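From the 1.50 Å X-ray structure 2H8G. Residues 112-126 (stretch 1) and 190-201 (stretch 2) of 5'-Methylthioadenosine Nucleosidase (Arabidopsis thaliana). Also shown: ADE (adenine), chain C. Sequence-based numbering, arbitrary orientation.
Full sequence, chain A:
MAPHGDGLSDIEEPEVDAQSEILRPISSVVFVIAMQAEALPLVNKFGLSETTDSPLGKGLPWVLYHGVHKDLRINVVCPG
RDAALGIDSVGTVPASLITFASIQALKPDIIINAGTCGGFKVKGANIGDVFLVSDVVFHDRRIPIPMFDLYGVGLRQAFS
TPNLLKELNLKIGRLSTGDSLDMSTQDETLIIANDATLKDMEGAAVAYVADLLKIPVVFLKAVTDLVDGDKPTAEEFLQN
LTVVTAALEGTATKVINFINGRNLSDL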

ATOM      1  N   ILE A 112     -16.537   6.300   0.085  1.00 17.62           N
ATOM      2  CA  ILE A 112     -16.922   5.853   1.414  1.00 18.45           C
ATOM      3  C   ILE A 112     -16.198   4.542   1.671  1.00 18.76           C
ATOM      4  O   ILE A 112     -16.403   3.569   0.948  1.00 18.21           O
ATOM      5  CB  ILE A 112     -18.439   5.574   1.544  1.00 18.79           C
ATOM      6  CG1 ILE A 112     -19.244   6.836   1.231  1.00 20.66           C
ATOM      7  CG2 ILE A 112     -18.746   5.082   2.963  1.00 19.22           C
ATOM      8  CD1 ILE A 112     -20.747   6.621   1.268  1.00 22.36           C
ATOM      9  N   ASN A 113     -15.325   4.528   2.673  1.00 16.68           N
ATOM     10  CA  ASN A 113     -14.607   3.313   3.045  1.00 16.73           C
ATOM     11  C   ASN A 113     -15.441   2.720   4.176  1.00 16.53           C
ATOM     12  O   ASN A 113     -15.469   3.254   5.278  1.00 16.78           O
ATOM     13  CB  ASN A 113     -13.197   3.654   3.548  1.00 16.99           C
ATOM     14  CG  ASN A 113     -12.442   2.436   4.065  1.00 16.81           C
ATOM     15  OD1 ASN A 113     -11.648   2.541   5.004  1.00 17.76           O
ATOM     16  ND2 ASN A 113     -12.671   1.279   3.443  1.00 17.92           N
ATOM     17  N   ALA A 114     -16.152   1.634   3.889  1.00 16.70           N
ATOM     18  CA  ALA A 114     -16.997   1.001   4.894  1.00 16.26           C
ATOM     19  C   ALA A 114     -16.452  -0.371   5.235  1.00 16.05           C
ATOM     20  O   ALA A 114     -16.058  -1.125   4.350  1.00 17.33           O
ATOM     21  CB  ALA A 114     -18.431   0.882   4.369  1.00 17.27           C
ATOM     22  N   GLY A 115     -16.421  -0.693   6.524  1.00 15.14           N
ATOM     23  CA  GLY A 115     -15.924  -1.993   6.927  1.00 16.93           C
ATOM     24  C   GLY A 115     -15.942  -2.179   8.427  1.00 16.92           C
ATOM     25  O   GLY A 115     -16.313  -1.270   9.175  1.00 17.35           O
ATOM     26  N   THR A 116     -15.550  -3.375   8.852  1.00 16.25           N
ATOM     27  CA  THR A 116     -15.485  -3.726  10.259  1.00 16.21           C
ATOM     28  C   THR A 116     -14.161  -3.252  10.850  1.00 17.20           C
ATOM     29  O   THR A 116     -13.200  -2.975  10.129  1.00 18.84           O
ATOM     30  CB  THR A 116     -15.624  -5.251  10.451  1.00 19.35           C
ATOM     31  OG1 THR A 116     -14.709  -5.939   9.588  1.00 20.48           O
ATOM     32  CG2 THR A 116     -17.035  -5.689  10.135  1.00 18.58           C
ATOM     33  N   CYS A 117     -14.105  -3.174  12.172  1.00 16.06           N
ATOM     34  CA  CYS A 117     -12.894  -2.708  12.834  1.00 16.81           C
ATOM     35  C   CYS A 117     -12.892  -3.114  14.292  1.00 17.17           C
ATOM     36  O   CYS A 117     -13.894  -3.606  14.815  1.00 16.67           O
ATOM     37  CB  CYS A 117     -12.818  -1.176  12.762  1.00 18.13           C
ATOM     38  SG  CYS A 117     -14.077  -0.323  13.757  1.00 19.07           S
ATOM     39  N   GLY A 118     -11.751  -2.902  14.938  1.00 17.15           N
ATOM     40  CA  GLY A 118     -11.645  -3.180  16.357  1.00 16.64           C
ATOM     41  C   GLY A 118     -11.929  -1.859  17.047  1.00 16.72           C
ATOM     42  O   GLY A 118     -11.761  -0.787  16.453  1.00 17.38           O
ATOM     43  N   GLY A 119     -12.383  -1.921  18.291  1.00 17.76           N
ATOM     44  CA  GLY A 119     -12.675  -0.705  19.023  1.00 17.80           C
ATOM     45  C   GLY A 119     -12.122  -0.761  20.431  1.00 18.76           C
ATOM     46  O   GLY A 119     -11.838  -1.837  20.961  1.00 19.81           O
ATOM     47  N   PHE A 120     -11.934   0.407  21.028  1.00 19.58           N
ATOM     48  CA  PHE A 120     -11.446   0.476  22.392  1.00 20.33           C
ATOM     49  C   PHE A 120     -12.583   0.851  23.324  1.00 22.07           C
ATOM     50  O   PHE A 120     -13.193   1.915  23.192  1.00 20.94           O
ATOM     51  CB  PHE A 120     -10.297   1.479  22.506  1.00 21.72           C
ATOM     52  CG  PHE A 120      -9.019   0.983  21.897  1.00 22.85           C
ATOM     53  CD1 PHE A 120      -8.764   1.154  20.543  1.00 23.32           C
ATOM     54  CD2 PHE A 120      -8.102   0.276  22.672  1.00 23.44           C
ATOM     55  CE1 PHE A 120      -7.612   0.623  19.965  1.00 24.68           C
ATOM     56  CE2 PHE A 120      -6.948  -0.259  22.101  1.00 25.54           C
ATOM     57  CZ  PHE A 120      -6.705  -0.084  20.744  1.00 24.99           C
ATOM     58  N   LYS A 121     -12.872  -0.055  24.253  1.00 22.84           N
ATOM     59  CA  LYS A 121     -13.931   0.134  25.228  1.00 25.29           C
ATOM     60  C   LYS A 121     -13.676   1.394  26.051  1.00 25.31           C
ATOM     61  O   LYS A 121     -14.609   2.134  26.369  1.00 25.57           O
ATOM     62  CB  LYS A 121     -14.010  -1.095  26.141  1.00 27.92           C
ATOM     63  CG  LYS A 121     -15.120  -1.055  27.177  1.00 32.76           C
ATOM     64  CD  LYS A 121     -15.163  -2.347  27.990  1.00 35.27           C
ATOM     65  CE  LYS A 121     -13.855  -2.586  28.741  1.00 38.33           C
ATOM     66  NZ  LYS A 121     -13.908  -3.809  29.591  1.00 40.38           N
ATOM     67  N   VAL A 122     -12.412   1.648  26.374  1.00 25.68           N
ATOM     68  CA  VAL A 122     -12.060   2.825  27.161  1.00 27.84           C
ATOM     69  C   VAL A 122     -12.317   4.128  26.408  1.00 28.01           C
ATOM     70  O   VAL A 122     -12.438   5.189  27.020  1.00 29.79           O
ATOM     71  CB  VAL A 122     -10.579   2.786  27.608  1.00 29.37           C
ATOM     72  CG1 VAL A 122     -10.317   1.531  28.425  1.00 33.06           C
ATOM     73  CG2 VAL A 122      -9.658   2.849  26.400  1.00 29.96           C
ATOM     74  N   LYS A 123     -12.409   4.046  25.082  1.00 27.32           N
ATOM     75  CA  LYS A 123     -12.656   5.224  24.258  1.00 27.34           C
ATOM     76  C   LYS A 123     -14.135   5.387  23.928  1.00 25.49           C
ATOM     77  O   LYS A 123     -14.516   6.277  23.159  1.00 26.83           O
ATOM     78  CB  LYS A 123     -11.848   5.149  22.960  1.00 26.57           C
ATOM     79  CG  LYS A 123     -10.346   5.245  23.162  1.00 31.98           C
ATOM     80  CD  LYS A 123      -9.977   6.553  23.844  1.00 34.84           C
ATOM     81  CE  LYS A 123      -8.483   6.649  24.086  1.00 37.30           C
ATOM     82  NZ  LYS A 123      -7.718   6.656  22.812  1.00 40.86           N
ATOM     83  N   GLY A 124     -14.957   4.515  24.504  1.00 25.05           N
ATOM     84  CA  GLY A 124     -16.389   4.585  24.291  1.00 25.68           C
ATOM     85  C   GLY A 124     -16.956   3.684  23.212  1.00 24.16           C
ATOM     86  O   GLY A 124     -18.132   3.794  22.883  1.00 26.67           O
ATOM     87  N   ALA A 125     -16.142   2.794  22.658  1.00 22.81           N
ATOM     88  CA  ALA A 125     -16.631   1.899  21.613  1.00 24.00           C
ATOM     89  C   ALA A 125     -17.307   0.663  22.192  1.00 22.78           C
ATOM     90  O   ALA A 125     -16.886   0.130  23.221  1.00 23.50           O
ATOM     91  CB  ALA A 125     -15.481   1.480  20.698  1.00 22.28           C
ATOM     92  N   ASN A 126     -18.367   0.222  21.525  1.00 22.35           N
ATOM     93  CA  ASN A 126     -19.110  -0.968  21.923  1.00 23.05           C
ATOM     94  C   ASN A 126     -19.319  -1.837  20.688  1.00 21.93           C
ATOM     95  O   ASN A 126     -19.410  -1.327  19.575  1.00 21.12           O
ATOM     96  CB  ASN A 126     -20.470  -0.584  22.514  1.00 25.26           C
ATOM     97  CG  ASN A 126     -20.347   0.142  23.837  1.00 29.08           C
ATOM     98  OD1 ASN A 126     -19.785  -0.386  24.797  1.00 32.37           O
ATOM     99  ND2 ASN A 126     -20.874   1.357  23.897  1.00 32.76           N
TER
HETATM  100  N9  ADE C 701     -10.849  -5.572  11.903  1.00 21.70           N
HETATM  101  C8  ADE C 701     -11.690  -6.023  12.861  1.00 22.24           C
HETATM  102  N7  ADE C 701     -11.153  -6.024  14.104  1.00 21.37           N
HETATM  103  C5  ADE C 701      -9.886  -5.540  13.913  1.00 19.54           C
HETATM  104  C6  ADE C 701      -8.773  -5.275  14.791  1.00 21.85           C
HETATM  105  N6  ADE C 701      -8.855  -5.508  16.096  1.00 20.62           N
HETATM  106  N1  ADE C 701      -7.584  -4.762  14.219  1.00 19.92           N
HETATM  107  C2  ADE C 701      -7.516  -4.528  12.867  1.00 20.55           C
HETATM  108  N3  ADE C 701      -8.536  -4.753  11.953  1.00 20.76           N
HETATM  109  C4  ADE C 701      -9.680  -5.252  12.552  1.00 19.72           C
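Stretch 2 190-201: LIIANDATLKDM

How does stretch 2 run relative to stretch 1? It enters as the last turn of a helix, Leu 190 to Ala 193, leaves it at Asp 195, whose positive phi belongs to a Schellman motif, and then extends into a short strand ending at Asp 200. That strand lies beside strand 112-119 in a broadly antiparallel sense: the N-to-C directions make an angle of 130°, and the axes approach to 4.5 Å. Gly 118 faces Lys 199 as the hydrogen-bonded pair, with Gly 118 N to Lys 199 O at 2.8 Å and Lys 199 N to Gly 118 O at 2.9 Å. Gly 119 and Leu 198 form the next, non-hydrogen-bonded pair, their CA atoms 4.5 Å apart.

What does Lys 123, which has the largest covered area, hold on to? Its side chain reaches back to the turn that follows the helix. Lys 123 NZ forms a salt bridge with Asp 195 OD1 at 2.9 Å and donates a hydrogen bond to Ala 196 O at 3.1 Å, so one ammonium group grips both a carboxylate and a backbone carbonyl. Water 1 extends this arrangement: it accepts from Lys 123 NZ at 2.6 Å and donates to Ala 196 O at 2.7 Å and to Ile 191 O at 3.0 Å, linking the lysine to the last turn of the helix. Nearer the backbone, Lys 123 CB packs 3.5 Å from Thr 197 OG1.

Where does Phe 120 fit? Just past the end of strand 112-119, its backbone continues the ladder by one bond, from Phe 120 N to Thr 197 O at 3.0 Å. Its CA-to-CB bond points toward stretch 2, and the ring reaches the helix, where Phe 120 CZ meets Ile 191 CG2 at 3.6 Å. The same residue thus joins the strand pairing to the apolar packing against the helix.

How does Thr 197 meet these two residues? Its CB points away overall, yet it is buried against stretch 1, and Thr 197 CG2 comes within 4.1 Å of Ala 125 CB. Its carbonyl serves two neighbours, taking the Phe 120 N hydrogen bond and lying 3.4 Å from Gly 119 CA, as Thr 197 O, in a CA-H...O contact. Farther along the strands, Cys 117 SG packs against Leu 198 CD2 at 3.9 Å, while the extended Lys 199 side chain leads away to adenine, with Lys 199 NZ hydrogen-bonded to ADE N1 at 2.8 Å.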

ATOM      1  N   LEU A 190       1.775   3.042  20.432  1.00 27.27           N
ATOM      2  CA  LEU A 190       1.486   4.096  19.476  1.00 26.16           C
ATOM      3  C   LEU A 190      -0.008   4.396  19.341  1.00 25.68           C
ATOM      4  O   LEU A 190      -0.399   5.551  19.187  1.00 26.03           O
ATOM      5  CB  LEU A 190       2.097   3.726  18.122  1.00 26.89           C
ATOM      6  CG  LEU A 190       3.625   3.593  18.204  1.00 27.40           C
ATOM      7  CD1 LEU A 190       4.184   2.979  16.934  1.00 28.93           C
ATOM      8  CD2 LEU A 190       4.231   4.966  18.461  1.00 29.44           C
ATOM      9  N   ILE A 191      -0.842   3.363  19.403  1.00 24.41           N
ATOM     10  CA  ILE A 191      -2.285   3.559  19.300  1.00 25.16           C
ATOM     11  C   ILE A 191      -2.801   4.318  20.523  1.00 27.34           C
ATOM     12  O   ILE A 191      -3.610   5.238  20.399  1.00 27.34           O
ATOM     13  CB  ILE A 191      -3.023   2.203  19.179  1.00 24.19           C
ATOM     14  CG1 ILE A 191      -2.683   1.555  17.830  1.00 22.13           C
ATOM     15  CG2 ILE A 191      -4.527   2.411  19.310  1.00 25.00           C
ATOM     16  CD1 ILE A 191      -3.158   0.123  17.682  1.00 20.61           C
ATOM     17  N   ILE A 192      -2.327   3.934  21.704  1.00 28.20           N
ATOM     18  CA  ILE A 192      -2.743   4.602  22.931  1.00 29.00           C
ATOM     19  C   ILE A 192      -2.297   6.060  22.876  1.00 28.61           C
ATOM     20  O   ILE A 192      -3.014   6.959  23.316  1.00 28.49           O
ATOM     21  CB  ILE A 192      -2.121   3.937  24.176  1.00 30.00           C
ATOM     22  CG1 ILE A 192      -2.610   2.491  24.298  1.00 31.89           C
ATOM     23  CG2 ILE A 192      -2.494   4.729  25.420  1.00 32.27           C
ATOM     24  CD1 ILE A 192      -2.081   1.753  25.521  1.00 32.31           C
ATOM     25  N   ALA A 193      -1.114   6.285  22.310  1.00 27.61           N
ATOM     26  CA  ALA A 193      -0.555   7.625  22.191  1.00 27.86           C
ATOM     27  C   ALA A 193      -1.269   8.494  21.157  1.00 28.57           C
ATOM     28  O   ALA A 193      -1.344   9.712  21.326  1.00 29.85           O
ATOM     29  CB  ALA A 193       0.935   7.540  21.863  1.00 28.05           C
ATOM     30  N   ASN A 194      -1.785   7.886  20.087  1.00 27.07           N
ATOM     31  CA  ASN A 194      -2.480   8.668  19.069  1.00 26.84           C
ATOM     32  C   ASN A 194      -3.961   8.861  19.393  1.00 25.80           C
ATOM     33  O   ASN A 194      -4.701   9.466  18.622  1.00 25.69           O
ATOM     34  CB  ASN A 194      -2.295   8.067  17.657  1.00 26.05           C
ATOM     35  CG  ASN A 194      -2.950   6.703  17.481  1.00 27.63           C
ATOM     36  OD1 ASN A 194      -4.017   6.431  18.026  1.00 28.77           O
ATOM     37  ND2 ASN A 194      -2.320   5.850  16.677  1.00 25.43           N
ATOM     38  N   ASP A 195      -4.370   8.344  20.548  1.00 26.61           N
ATOM     39  CA  ASP A 195      -5.740   8.481  21.039  1.00 26.71           C
ATOM     40  C   ASP A 195      -6.821   7.967  20.088  1.00 25.60           C
ATOM     41  O   ASP A 195      -7.903   8.549  19.986  1.00 25.27           O
ATOM     42  CB  ASP A 195      -6.001   9.951  21.383  1.00 31.16           C
ATOM     43  CG  ASP A 195      -7.198  10.136  22.290  1.00 35.14           C
ATOM     44  OD1 ASP A 195      -7.266   9.449  23.331  1.00 38.57           O
ATOM     45  OD2 ASP A 195      -8.066  10.977  21.971  1.00 39.87           O
ATOM     46  N   ALA A 196      -6.533   6.869  19.400  1.00 23.70           N
ATOM     47  CA  ALA A 196      -7.496   6.293  18.473  1.00 21.59           C
ATOM     48  C   ALA A 196      -8.602   5.561  19.227  1.00 19.79           C
ATOM     49  O   ALA A 196      -8.379   5.028  20.313  1.00 21.58           O
ATOM     50  CB  ALA A 196      -6.795   5.323  17.528  1.00 23.15           C
ATOM     51  N   THR A 197      -9.798   5.549  18.646  1.00 18.91           N
ATOM     52  CA  THR A 197     -10.922   4.844  19.234  1.00 18.06           C
ATOM     53  C   THR A 197     -11.115   3.554  18.457  1.00 18.09           C
ATOM     54  O   THR A 197     -11.599   2.562  19.003  1.00 17.32           O
ATOM     55  CB  THR A 197     -12.232   5.654  19.115  1.00 18.68           C
ATOM     56  OG1 THR A 197     -12.139   6.831  19.923  1.00 19.95           O
ATOM     57  CG2 THR A 197     -13.427   4.825  19.567  1.00 19.20           C
ATOM     58  N   LEU A 198     -10.707   3.577  17.188  1.00 16.85           N
ATOM     59  CA  LEU A 198     -10.878   2.439  16.281  1.00 15.98           C
ATOM     60  C   LEU A 198      -9.573   1.968  15.651  1.00 15.64           C
ATOM     61  O   LEU A 198      -8.649   2.757  15.449  1.00 15.61           O
ATOM     62  CB  LEU A 198     -11.839   2.836  15.161  1.00 15.41           C
ATOM     63  CG  LEU A 198     -13.106   3.576  15.591  1.00 15.86           C
ATOM     64  CD1 LEU A 198     -13.737   4.249  14.381  1.00 17.62           C
ATOM     65  CD2 LEU A 198     -14.075   2.614  16.260  1.00 18.93           C
ATOM     66  N   LYS A 199      -9.527   0.685  15.305  1.00 14.45           N
ATOM     67  CA  LYS A 199      -8.346   0.072  14.711  1.00 13.27           C
ATOM     68  C   LYS A 199      -8.757  -0.778  13.514  1.00 15.97           C
ATOM     69  O   LYS A 199      -9.658  -1.618  13.623  1.00 17.40           O
ATOM     70  CB  LYS A 199      -7.647  -0.799  15.766  1.00 15.68           C
ATOM     71  CG  LYS A 199      -6.423  -1.561  15.290  1.00 15.69           C
ATOM     72  CD  LYS A 199      -5.868  -2.441  16.423  1.00 15.20           C
ATOM     73  CE  LYS A 199      -4.628  -3.195  15.994  1.00 17.13           C
ATOM     74  NZ  LYS A 199      -4.899  -4.147  14.876  1.00 18.75           N
ATOM     75  N   ASP A 200      -8.112  -0.559  12.370  1.00 14.31           N
ATOM     76  CA  ASP A 200      -8.437  -1.338  11.175  1.00 14.30           C
ATOM     77  C   ASP A 200      -7.193  -1.630  10.349  1.00 14.37           C
ATOM     78  O   ASP A 200      -6.067  -1.427  10.811  1.00 14.94           O
ATOM     79  CB  ASP A 200      -9.477  -0.621  10.310  1.00 13.95           C
ATOM     80  CG  ASP A 200      -8.879   0.492   9.479  1.00 16.38           C
ATOM     81  OD1 ASP A 200      -9.469   0.840   8.431  1.00 16.47           O
ATOM     82  OD2 ASP A 200      -7.824   1.033   9.872  1.00 16.03           O
ATOM     83  N   MET A 201      -7.393  -2.101   9.122  1.00 14.34           N
ATOM     84  CA  MET A 201      -6.271  -2.456   8.271  1.00 15.13           C
ATOM     85  C   MET A 201      -6.214  -1.767   6.910  1.00 14.46           C
ATOM     86  O   MET A 201      -5.337  -2.090   6.111  1.00 16.37           O
ATOM     87  CB  MET A 201      -6.247  -3.980   8.078  1.00 17.06           C
ATOM     88  CG  MET A 201      -6.002  -4.752   9.365  1.00 15.76           C
ATOM     89  SD  MET A 201      -6.303  -6.527   9.236  1.00 20.40           S
ATOM     90  CE  MET A 201      -5.006  -6.999   8.143  1.00 23.45           C
TER
HETATM   91  O   HOH W   1      -6.201   4.741  21.849  1.00 26.30           O
HETATM   92  O   HOH W   2     -14.489   8.239  20.462  1.00 31.84           O